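Molybdopterin molybdotransferase (Pyrococcus horikoshii, PDB 1UZ5) probably catalyses the insertion of molybdate into adenylyl-molybdopterin, giving Mo-molybdopterin and AMP in the biosynthesis of the molybdenum cofactor. Local coordinates at residues 120-124 with 125-129; 106-109 with 110-113; 59-63 with 64-68; 144-147 with 148-152. All coordinates share one frame; numbering follows the deposited sequence.

Interaction 1 (120-124 with 125-129)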
loop_
_atom_site.group_PDB
_atom_site.type_symbol
_atom_site.label_atom_id
_atom_site.label_comp_id
_atom_site.label_asym_id
_atom_site.label_seq_id
_atom_site.Cartn_x
_atom_site.Cartn_y
_atom_site.Cartn_z
ATOM N N VAL A 120 32.278 -32.710 20.745
ATOM C CA VAL A 120 32.718 -33.054 22.090
ATOM C C VAL A 120 32.538 -34.548 22.270
ATOM O O VAL A 120 31.840 -35.189 21.485
ATOM C CB VAL A 120 31.889 -32.331 23.187
ATOM C CG1 VAL A 120 31.767 -30.851 22.862
ATOM C CG2 VAL A 120 30.517 -32.979 23.321
ATOM N N GLU A 121 33.170 -35.102 23.297
ATOM C CA GLU A 121 33.048 -36.523 23.587
ATOM C C GLU A 121 32.389 -36.681 24.955
ATOM O O GLU A 121 32.851 -36.110 25.943
ATOM C CB GLU A 121 34.428 -37.197 23.575
ATOM C CG GLU A 121 34.411 -38.651 24.041
ATOM C CD GLU A 121 35.708 -39.384 23.748
ATOM O OE1 GLU A 121 36.007 -39.603 22.555
ATOM O OE2 GLU A 121 36.428 -39.738 24.705
ATOM N N ARG A 122 31.307 -37.451 25.004
ATOM C CA ARG A 122 30.580 -37.667 26.250
ATOM C C ARG A 122 31.148 -38.809 27.082
ATOM O O ARG A 122 31.340 -39.912 26.577
ATOM C CB ARG A 122 29.110 -37.951 25.944
ATOM C CG ARG A 122 28.374 -36.796 25.291
ATOM C CD ARG A 122 26.998 -37.238 24.846
ATOM N NE ARG A 122 26.235 -37.809 25.949
ATOM C CZ ARG A 122 25.064 -38.420 25.807
ATOM N NH1 ARG A 122 24.520 -38.543 24.603
ATOM N NH2 ARG A 122 24.436 -38.909 26.869
ATOM N N VAL A 123 31.407 -38.540 28.361
ATOM C CA VAL A 123 31.947 -39.544 29.279
ATOM C C VAL A 123 31.443 -39.336 30.710
ATOM O O VAL A 123 31.555 -38.247 31.265
ATOM C CB VAL A 123 33.500 -39.518 29.305
ATOM C CG1 VAL A 123 34.048 -39.665 27.900
ATOM C CG2 VAL A 123 33.999 -38.224 29.928
ATOM N N ASN A 124 30.881 -40.390 31.298
ATOM C CA ASN A 124 30.367 -40.352 32.670
ATOM C C ASN A 124 29.674 -39.048 33.081
ATOM O O ASN A 124 30.048 -38.430 34.082
ATOM C CB ASN A 124 31.505 -40.636 33.661
ATOM C CG ASN A 124 32.120 -42.010 33.474
ATOM O OD1 ASN A 124 32.761 -42.285 32.459
ATOM N ND2 ASN A 124 31.924 -42.883 34.456
ATOM N N GLY A 125 28.660 -38.636 32.325
ATOM C CA GLY A 125 27.952 -37.409 32.658
ATOM C C GLY A 125 28.831 -36.174 32.571
ATOM O O GLY A 125 28.607 -35.179 33.266
ATOM N N GLU A 126 29.844 -36.245 31.714
ATOM C CA GLU A 126 30.771 -35.141 31.513
ATOM C C GLU A 126 31.121 -35.089 30.043
ATOM O O GLU A 126 30.801 -36.007 29.296
ATOM C CB GLU A 126 32.048 -35.350 32.331
ATOM C CG GLU A 126 31.800 -35.464 33.818
ATOM C CD GLU A 126 33.023 -35.114 34.629
ATOM O OE1 GLU A 126 33.477 -33.955 34.531
ATOM O OE2 GLU A 126 33.530 -35.991 35.359
ATOM N N ILE A 127 31.765 -34.011 29.617
ATOM C CA ILE A 127 32.141 -33.902 28.221
ATOM C C ILE A 127 33.586 -33.433 28.081
ATOM O O ILE A 127 34.102 -32.717 28.941
ATOM C CB ILE A 127 31.210 -32.925 27.455
ATOM C CG1 ILE A 127 31.286 -31.528 28.068
ATOM C CG2 ILE A 127 29.774 -33.434 27.499
ATOM C CD1 ILE A 127 30.495 -30.471 27.281
ATOM N N LEU A 128 34.231 -33.853 26.997
ATOM C CA LEU A 128 35.611 -33.468 26.732
ATOM C C LEU A 128 35.642 -32.503 25.555
ATOM O O LEU A 128 35.051 -32.766 24.508
ATOM C CB LEU A 128 36.464 -34.701 26.414
ATOM C CG LEU A 128 36.672 -35.721 27.537
ATOM C CD1 LEU A 128 37.472 -36.900 27.004
ATOM C CD2 LEU A 128 37.396 -35.069 28.705
ATOM N N ILE A 129 36.337 -31.389 25.746
ATOM C CA ILE A 129 36.460 -30.352 24.732
ATOM C C ILE A 129 37.923 -30.267 24.307
ATOM O O ILE A 129 38.813 -30.122 25.147
ATOM C CB ILE A 129 35.982 -29.000 25.300
ATOM C CG1 ILE A 129 34.532 -29.148 25.781
ATOM C CG2 ILE A 129 36.096 -27.911 24.243
ATOM C CD1 ILE A 129 33.972 -27.923 26.458
#
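Leu128 meets Glu121 and Val123 across a tight antiparallel beta hairpin, made of strands 120-123 and 126-129 and closed by a type I' turn with Asn124 and Gly125 at its corners. Followed outward, the Leu128 side chain begins with CB 3.9 Å from Glu121 O. The chi1 of -66° sets CG anti to the carbonyl carbon of its own residue, and CG comes within 4.4 Å of Val123 CG2. At the tip, CD1 lies 3.8 Å from Glu121 OE2, because the leucine and the glutamate run side by side in the same direction and bring a methyl up against a carboxylate.

The same two residues form a hydrogen-bonded pair: Leu128 N gives to Glu121 O at 2.8 Å, and Glu121 N returns the bond to a lone pair of Leu128 O at 3.2 Å. Nearer the turn, Val123 N points almost straight at Glu126 O (2.8 Å, 176°), whereas the return bond from Glu126 N to Val123 O is bent and weak. The other face carries Val120, Arg122 and Ile127, all three of which touch Tyr59 of strand 58-61. Strand 126-129 also pairs with strand 75-83, and strand 120-123 is one of the two outermost strands of the sheet within the chain. On the Tyr59 face, Val120 CG2 packs 4.2 Å from Ile127 CB.

Interaction 2 (106-109 with 110-113)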
loop_
_atom_site.group_PDB
_atom_site.type_symbol
_atom_site.label_atom_id
_atom_site.label_comp_id
_atom_site.label_asym_id
_atom_site.label_seq_id
_atom_site.Cartn_x
_atom_site.Cartn_y
_atom_site.Cartn_z
ATOM N N MET A 106 16.997 -21.299 25.131
ATOM C CA MET A 106 17.661 -20.208 25.837
ATOM C C MET A 106 18.878 -20.666 26.648
ATOM O O MET A 106 18.803 -21.638 27.391
ATOM C CB MET A 106 16.664 -19.533 26.773
ATOM C CG MET A 106 17.202 -18.328 27.513
ATOM S SD MET A 106 15.882 -17.477 28.397
ATOM C CE MET A 106 16.828 -16.500 29.619
ATOM N N LEU A 107 19.996 -19.959 26.522
ATOM C CA LEU A 107 21.184 -20.346 27.282
ATOM C C LEU A 107 20.992 -20.119 28.767
ATOM O O LEU A 107 20.406 -19.126 29.185
ATOM C CB LEU A 107 22.418 -19.556 26.828
ATOM C CG LEU A 107 23.190 -20.067 25.603
ATOM C CD1 LEU A 107 22.295 -20.124 24.373
ATOM C CD2 LEU A 107 24.377 -19.145 25.361
ATOM N N PRO A 108 21.502 -21.042 29.590
ATOM C CA PRO A 108 21.371 -20.894 31.042
ATOM C C PRO A 108 22.306 -19.772 31.510
ATOM O O PRO A 108 23.151 -19.299 30.741
ATOM C CB PRO A 108 21.779 -22.269 31.564
ATOM C CG PRO A 108 22.806 -22.716 30.564
ATOM C CD PRO A 108 22.226 -22.277 29.233
ATOM N N GLY A 109 22.147 -19.341 32.756
ATOM C CA GLY A 109 22.980 -18.270 33.282
ATOM C C GLY A 109 24.475 -18.520 33.125
ATOM O O GLY A 109 24.937 -19.655 33.245
ATOM N N ASN A 110 25.216 -17.450 32.849
ATOM C CA ASN A 110 26.674 -17.476 32.662
ATOM C C ASN A 110 27.172 -18.135 31.381
ATOM O O ASN A 110 28.353 -18.016 31.050
ATOM C CB ASN A 110 27.385 -18.134 33.858
ATOM C CG ASN A 110 27.149 -17.390 35.152
ATOM O OD1 ASN A 110 27.006 -16.173 35.151
ATOM N ND2 ASN A 110 27.114 -18.115 36.263
ATOM N N ALA A 111 26.308 -18.835 30.655
ATOM C CA ALA A 111 26.762 -19.462 29.415
ATOM C C ALA A 111 26.881 -18.396 28.333
ATOM O O ALA A 111 26.075 -17.470 28.286
ATOM C CB ALA A 111 25.786 -20.549 28.970
ATOM N N ASP A 112 27.883 -18.517 27.465
ATOM C CA ASP A 112 28.044 -17.544 26.388
ATOM C C ASP A 112 28.425 -18.195 25.068
ATOM O O ASP A 112 28.736 -17.514 24.095
ATOM C CB ASP A 112 29.070 -16.471 26.766
ATOM C CG ASP A 112 30.449 -17.045 27.059
ATOM O OD1 ASP A 112 30.666 -18.249 26.820
ATOM O OD2 ASP A 112 31.318 -16.278 27.523
ATOM N N ALA A 113 28.400 -19.522 25.042
ATOM C CA ALA A 113 28.705 -20.262 23.829
ATOM C C ALA A 113 28.069 -21.638 23.881
ATOM O O ALA A 113 27.781 -22.160 24.958
ATOM C CB ALA A 113 30.218 -20.397 23.649
HETATM O O HOH W 1 23.612 -16.923 29.581
#
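Pro108 and Ala111 close a type II beta turn whose third position, commonly a glycine, is filled by Asn110 with a positive phi of 71°. That left-handed backbone brings Asn110 CB to 2.9 Å from Gly109 O, a tight approach. The amide at the end of the same side chain is anchored outside the turn, ND2 giving a hydrogen bond to Leu93 O.

The turn is closed by Ala111 N, which donates to Pro108 O at 3.2 Å with an N-H...O angle of 157°. A water sits beside this bond as a second clasp: it lies 2.7 Å from Pro108 O and 2.8 Å from Ala111 O, and can donate to either. On the apolar side, the Ala111 methyl is held by both residues before the glycine, 4.1 Å from Leu107 CB and 4.0 Å from Pro108 CD. Ala60 of strand 58-61 packs on the proline and the alanine together, so the turn rests against the sheet.

Beyond the turn the chain enters strand 113-116 through a classic beta bulge, Asp112 and Ala113 both facing Val61. Asp112 OD1 accepts from Ala63 N. Leu107 reaches along the outgoing chain: a chi1 of -84° puts CG beside its own backbone N, and the branch CD2 ends 3.8 Å from Ala111 O.

Interaction 3 (59-63 with 64-68)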
loop_
_atom_site.group_PDB
_atom_site.type_symbol
_atom_site.label_atom_id
_atom_site.label_comp_id
_atom_site.label_asym_id
_atom_site.label_seq_id
_atom_site.Cartn_x
_atom_site.Cartn_y
_atom_site.Cartn_z
ATOM N N TYR A 59 26.289 -28.282 23.694
ATOM C CA TYR A 59 26.481 -27.943 25.089
ATOM C C TYR A 59 26.808 -26.488 25.335
ATOM O O TYR A 59 27.761 -25.944 24.769
ATOM C CB TYR A 59 27.570 -28.833 25.690
ATOM C CG TYR A 59 27.197 -30.291 25.661
ATOM C CD1 TYR A 59 27.384 -31.064 24.512
ATOM C CD2 TYR A 59 26.585 -30.883 26.761
ATOM C CE1 TYR A 59 26.965 -32.395 24.466
ATOM C CE2 TYR A 59 26.163 -32.199 26.724
ATOM C CZ TYR A 59 26.352 -32.950 25.580
ATOM O OH TYR A 59 25.917 -34.257 25.571
ATOM N N ALA A 60 25.998 -25.867 26.188
ATOM C CA ALA A 60 26.173 -24.478 26.564
ATOM C C ALA A 60 27.313 -24.470 27.564
ATOM O O ALA A 60 27.321 -25.265 28.504
ATOM C CB ALA A 60 24.904 -23.940 27.223
ATOM N N VAL A 61 28.263 -23.566 27.367
ATOM C CA VAL A 61 29.415 -23.474 28.255
ATOM C C VAL A 61 29.819 -22.029 28.483
ATOM O O VAL A 61 29.322 -21.120 27.825
ATOM C CB VAL A 61 30.660 -24.172 27.647
ATOM C CG1 VAL A 61 30.336 -25.604 27.266
ATOM C CG2 VAL A 61 31.147 -23.384 26.420
ATOM N N ARG A 62 30.714 -21.832 29.442
ATOM C CA ARG A 62 31.278 -20.517 29.706
ATOM C C ARG A 62 32.538 -20.645 28.844
ATOM O O ARG A 62 33.413 -21.451 29.147
ATOM C CB ARG A 62 31.634 -20.386 31.185
ATOM C CG ARG A 62 30.424 -20.456 32.089
ATOM C CD ARG A 62 30.784 -20.718 33.542
ATOM N NE ARG A 62 31.836 -19.837 34.029
ATOM C CZ ARG A 62 31.842 -19.279 35.235
ATOM N NH1 ARG A 62 30.844 -19.505 36.083
ATOM N NH2 ARG A 62 32.846 -18.494 35.596
ATOM N N ALA A 63 32.613 -19.889 27.755
ATOM C CA ALA A 63 33.755 -19.983 26.838
ATOM C C ALA A 63 35.130 -20.002 27.518
ATOM O O ALA A 63 36.008 -20.780 27.141
ATOM C CB ALA A 63 33.692 -18.857 25.818
ATOM N N GLU A 64 35.304 -19.147 28.519
ATOM C CA GLU A 64 36.557 -19.046 29.260
ATOM C C GLU A 64 37.036 -20.375 29.850
ATOM O O GLU A 64 38.239 -20.598 29.973
ATOM C CB GLU A 64 36.402 -18.024 30.385
ATOM C CG GLU A 64 35.331 -18.410 31.401
ATOM C CD GLU A 64 34.857 -17.236 32.232
ATOM O OE1 GLU A 64 35.684 -16.639 32.952
ATOM O OE2 GLU A 64 33.652 -16.910 32.159
ATOM N N ASP A 65 36.104 -21.250 30.223
ATOM C CA ASP A 65 36.475 -22.540 30.802
ATOM C C ASP A 65 37.110 -23.478 29.780
ATOM O O ASP A 65 37.606 -24.549 30.135
ATOM C CB ASP A 65 35.255 -23.245 31.405
ATOM C CG ASP A 65 34.697 -22.533 32.621
ATOM O OD1 ASP A 65 35.356 -21.606 33.138
ATOM O OD2 ASP A 65 33.592 -22.916 33.067
ATOM N N THR A 66 37.088 -23.088 28.510
ATOM C CA THR A 66 37.641 -23.932 27.458
ATOM C C THR A 66 38.911 -23.372 26.809
ATOM O O THR A 66 39.426 -23.959 25.861
ATOM C CB THR A 66 36.627 -24.130 26.323
ATOM O OG1 THR A 66 36.558 -22.929 25.544
ATOM C CG2 THR A 66 35.236 -24.456 26.880
ATOM N N PHE A 67 39.413 -22.252 27.316
ATOM C CA PHE A 67 40.586 -21.619 26.722
ATOM C C PHE A 67 41.867 -22.448 26.625
ATOM O O PHE A 67 42.637 -22.279 25.682
ATOM C CB PHE A 67 40.867 -20.285 27.429
ATOM C CG PHE A 67 39.879 -19.195 27.083
ATOM C CD1 PHE A 67 38.890 -19.408 26.122
ATOM C CD2 PHE A 67 39.937 -17.957 27.716
ATOM C CE1 PHE A 67 37.972 -18.409 25.803
ATOM C CE2 PHE A 67 39.023 -16.949 27.403
ATOM C CZ PHE A 67 38.041 -17.175 26.446
ATOM N N MET A 68 42.091 -23.343 27.581
ATOM C CA MET A 68 43.292 -24.177 27.568
ATOM C C MET A 68 43.079 -25.500 26.840
ATOM O O MET A 68 43.955 -26.363 26.841
ATOM C CB MET A 68 43.755 -24.454 29.002
ATOM C CG MET A 68 44.086 -23.203 29.800
ATOM S SD MET A 68 45.323 -22.165 28.977
ATOM C CE MET A 68 46.848 -22.899 29.589
HETATM O O HOH W 2 31.746 -23.956 31.227
#
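A short 3-10 turn, entered straight from the end of strand 58-61, folds residues 64-67 back on Arg62 and Ala63. Its backbone bonds run from Asp65 N to Arg62 O (2.9 Å) and from Thr66 N to Ala63 O (2.9 Å). Ala63 O is gripped twice by one residue: Thr66 N comes from above the carbonyl plane, while Thr66 OG1 donates within that plane, on a lone pair, at 2.7 Å. A chi1 of 75° places the hydroxyl between backbone N and carbonyl carbon, where it can turn back to Ala63 and also receive Ala133 N. A valine in place of Thr66 would probably rob Ala63 O of its in-plane donor and leave Ala133 N without its acceptor. Phe67 follows the turn, and Glu64 CA sits over the centre of one face of its ring, 3.5 Å above the plane.

Arg62, Glu64 and Asp65 form a loose salt-bridge network. Arg62 NH2 is 3.9 Å from Glu64 OE2 and Arg62 NE 3.7 Å from Asp65 OD2, both long for salt bridges; OD2 stands well out of the guanidinium plane although the two flat groups are only 15° from parallel. The firm bonds lie elsewhere: Arg62 NH1 gives to Leu93 O, and Asp65 OD2 accepts from Gly96 N and from a water, 2.8 Å from Asp65 OD2, that itself accepts from Arg62 N. The buried Arg62 NE has no hydrogen-bond partner in the model. The carboxylates therefore probably balance the arginine's charge without steering it.

Interaction 4 (144-147 with 148-152)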
loop_
_atom_site.group_PDB
_atom_site.type_symbol
_atom_site.label_atom_id
_atom_site.label_comp_id
_atom_site.label_asym_id
_atom_site.label_seq_id
_atom_site.Cartn_x
_atom_site.Cartn_y
_atom_site.Cartn_z
ATOM N N ILE A 144 19.827 -9.652 17.745
ATOM C CA ILE A 144 20.651 -9.684 16.535
ATOM C C ILE A 144 19.831 -9.831 15.246
ATOM O O ILE A 144 20.290 -9.462 14.162
ATOM C CB ILE A 144 21.705 -10.816 16.624
ATOM C CG1 ILE A 144 22.906 -10.330 17.439
ATOM C CG2 ILE A 144 22.181 -11.223 15.238
ATOM C CD1 ILE A 144 22.552 -9.738 18.788
ATOM N N ASP A 145 18.622 -10.372 15.365
ATOM C CA ASP A 145 17.737 -10.537 14.213
ATOM C C ASP A 145 17.111 -9.153 14.013
ATOM O O ASP A 145 17.302 -8.508 12.981
ATOM C CB ASP A 145 16.651 -11.573 14.535
ATOM C CG ASP A 145 15.859 -12.015 13.306
ATOM O OD1 ASP A 145 15.825 -11.278 12.301
ATOM O OD2 ASP A 145 15.250 -13.104 13.360
ATOM N N ILE A 146 16.374 -8.701 15.023
ATOM C CA ILE A 146 15.735 -7.389 15.002
ATOM C C ILE A 146 15.932 -6.691 16.352
ATOM O O ILE A 146 15.498 -7.186 17.393
ATOM C CB ILE A 146 14.219 -7.496 14.713
ATOM C CG1 ILE A 146 13.988 -7.988 13.280
ATOM C CG2 ILE A 146 13.556 -6.145 14.920
ATOM C CD1 ILE A 146 12.527 -8.176 12.919
ATOM N N GLU A 147 16.583 -5.536 16.325
ATOM C CA GLU A 147 16.840 -4.769 17.542
ATOM C C GLU A 147 15.585 -4.054 18.020
ATOM O O GLU A 147 14.836 -3.500 17.218
ATOM C CB GLU A 147 17.924 -3.722 17.283
ATOM C CG GLU A 147 19.204 -3.906 18.069
ATOM C CD GLU A 147 20.137 -2.717 17.926
ATOM O OE1 GLU A 147 19.749 -1.602 18.340
ATOM O OE2 GLU A 147 21.255 -2.895 17.396
ATOM N N LYS A 148 15.355 -4.059 19.326
ATOM C CA LYS A 148 14.204 -3.359 19.871
ATOM C C LYS A 148 14.311 -1.914 19.382
ATOM O O LYS A 148 15.398 -1.345 19.373
ATOM C CB LYS A 148 14.238 -3.402 21.397
ATOM C CG LYS A 148 13.054 -2.730 22.076
ATOM C CD LYS A 148 13.147 -2.881 23.586
ATOM C CE LYS A 148 12.027 -2.136 24.291
ATOM N NZ LYS A 148 12.057 -2.358 25.767
ATOM N N GLY A 149 13.193 -1.334 18.951
ATOM C CA GLY A 149 13.211 0.038 18.472
ATOM C C GLY A 149 13.412 0.188 16.969
ATOM O O GLY A 149 13.361 1.298 16.442
ATOM N N ARG A 150 13.640 -0.917 16.270
ATOM C CA ARG A 150 13.841 -0.857 14.827
ATOM C C ARG A 150 12.529 -0.560 14.092
ATOM O O ARG A 150 11.473 -1.066 14.466
ATOM C CB ARG A 150 14.407 -2.177 14.312
ATOM C CG ARG A 150 14.732 -2.152 12.826
ATOM C CD ARG A 150 15.277 -3.482 12.345
ATOM N NE ARG A 150 15.681 -3.430 10.941
ATOM C CZ ARG A 150 16.640 -2.641 10.466
ATOM N NH1 ARG A 150 17.302 -1.831 11.282
ATOM N NH2 ARG A 150 16.942 -2.663 9.175
ATOM N N LEU A 151 12.603 0.259 13.048
ATOM C CA LEU A 151 11.415 0.591 12.268
ATOM C C LEU A 151 10.906 -0.671 11.565
ATOM O O LEU A 151 11.633 -1.282 10.782
ATOM C CB LEU A 151 11.751 1.661 11.223
ATOM C CG LEU A 151 10.618 2.030 10.253
ATOM C CD1 LEU A 151 9.432 2.603 11.028
ATOM C CD2 LEU A 151 11.123 3.045 9.240
ATOM N N LEU A 152 9.668 -1.063 11.851
ATOM C CA LEU A 152 9.080 -2.254 11.232
ATOM C C LEU A 152 8.109 -1.938 10.087
ATOM O O LEU A 152 8.146 -2.588 9.046
ATOM C CB LEU A 152 8.340 -3.087 12.280
ATOM C CG LEU A 152 9.182 -3.561 13.468
ATOM C CD1 LEU A 152 8.328 -4.413 14.387
ATOM C CD2 LEU A 152 10.381 -4.342 12.959
#
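Glu147 and Arg150 are the ends of a type II beta turn, with Lys148 and Gly149 at its corners, that leads into strand 151-153. Glu147 O accepts Arg150 N at 3.0 Å, the donor tilted 29° from the carbonyl plane, and Arg150 CB crowds the same oxygen at 3.2 Å. Lys148 starts its fully extended side chain away from 144-147, while its N is held by Asp47 OD1. Gly149 has a positive phi at which a side chain would jam against the preceding carbonyl.

Ile146 supplies the apolar part. With chi1 at -67°, its CG2 branch stands anti to the backbone N and reaches across the mouth of the turn, 4.1 Å from Arg150 CD and 4.1 Å from Leu152 CD2. The arginine chain, extended from CG to NE, crosses the isoleucine at about a right angle, offering its methylenes. Behind them, Leu166 of helix 161-169 touches Ile146 and Leu152, while Asp145 and Ile146 form a classic beta bulge opposite Val48. Within the turn itself, one backbone bond and aliphatic contacts join the two halves, while Asp47 and Ser44 add bonds from outside. The charged ends of Glu147 and Arg150 make no salt bridge with each other, so backbone and carbon, not charge, make the join.

In the fold
Interactions 1, 2 and 3 cluster in one part of the fold, whereas interaction 4 lies about 22 Å or more from each of them, centre to centre. Interactions 1 and 3 touch through the sheet, where Thr66 CG2 lies 3.7 Å from Ile129 CD1. Interactions 2 and 3 meet along the pairing of strands 58-61 and 113-116. Both are partly buried, one a backbone-closed turn with apolar packing and a bridging water, the other a 3-10 turn with a hydroxyl bond and long ion pairs. Interactions 1 and 4 are surface turns, the first relying on regular strand pairing, the second, within its own segments, on one backbone bond and aliphatic packing.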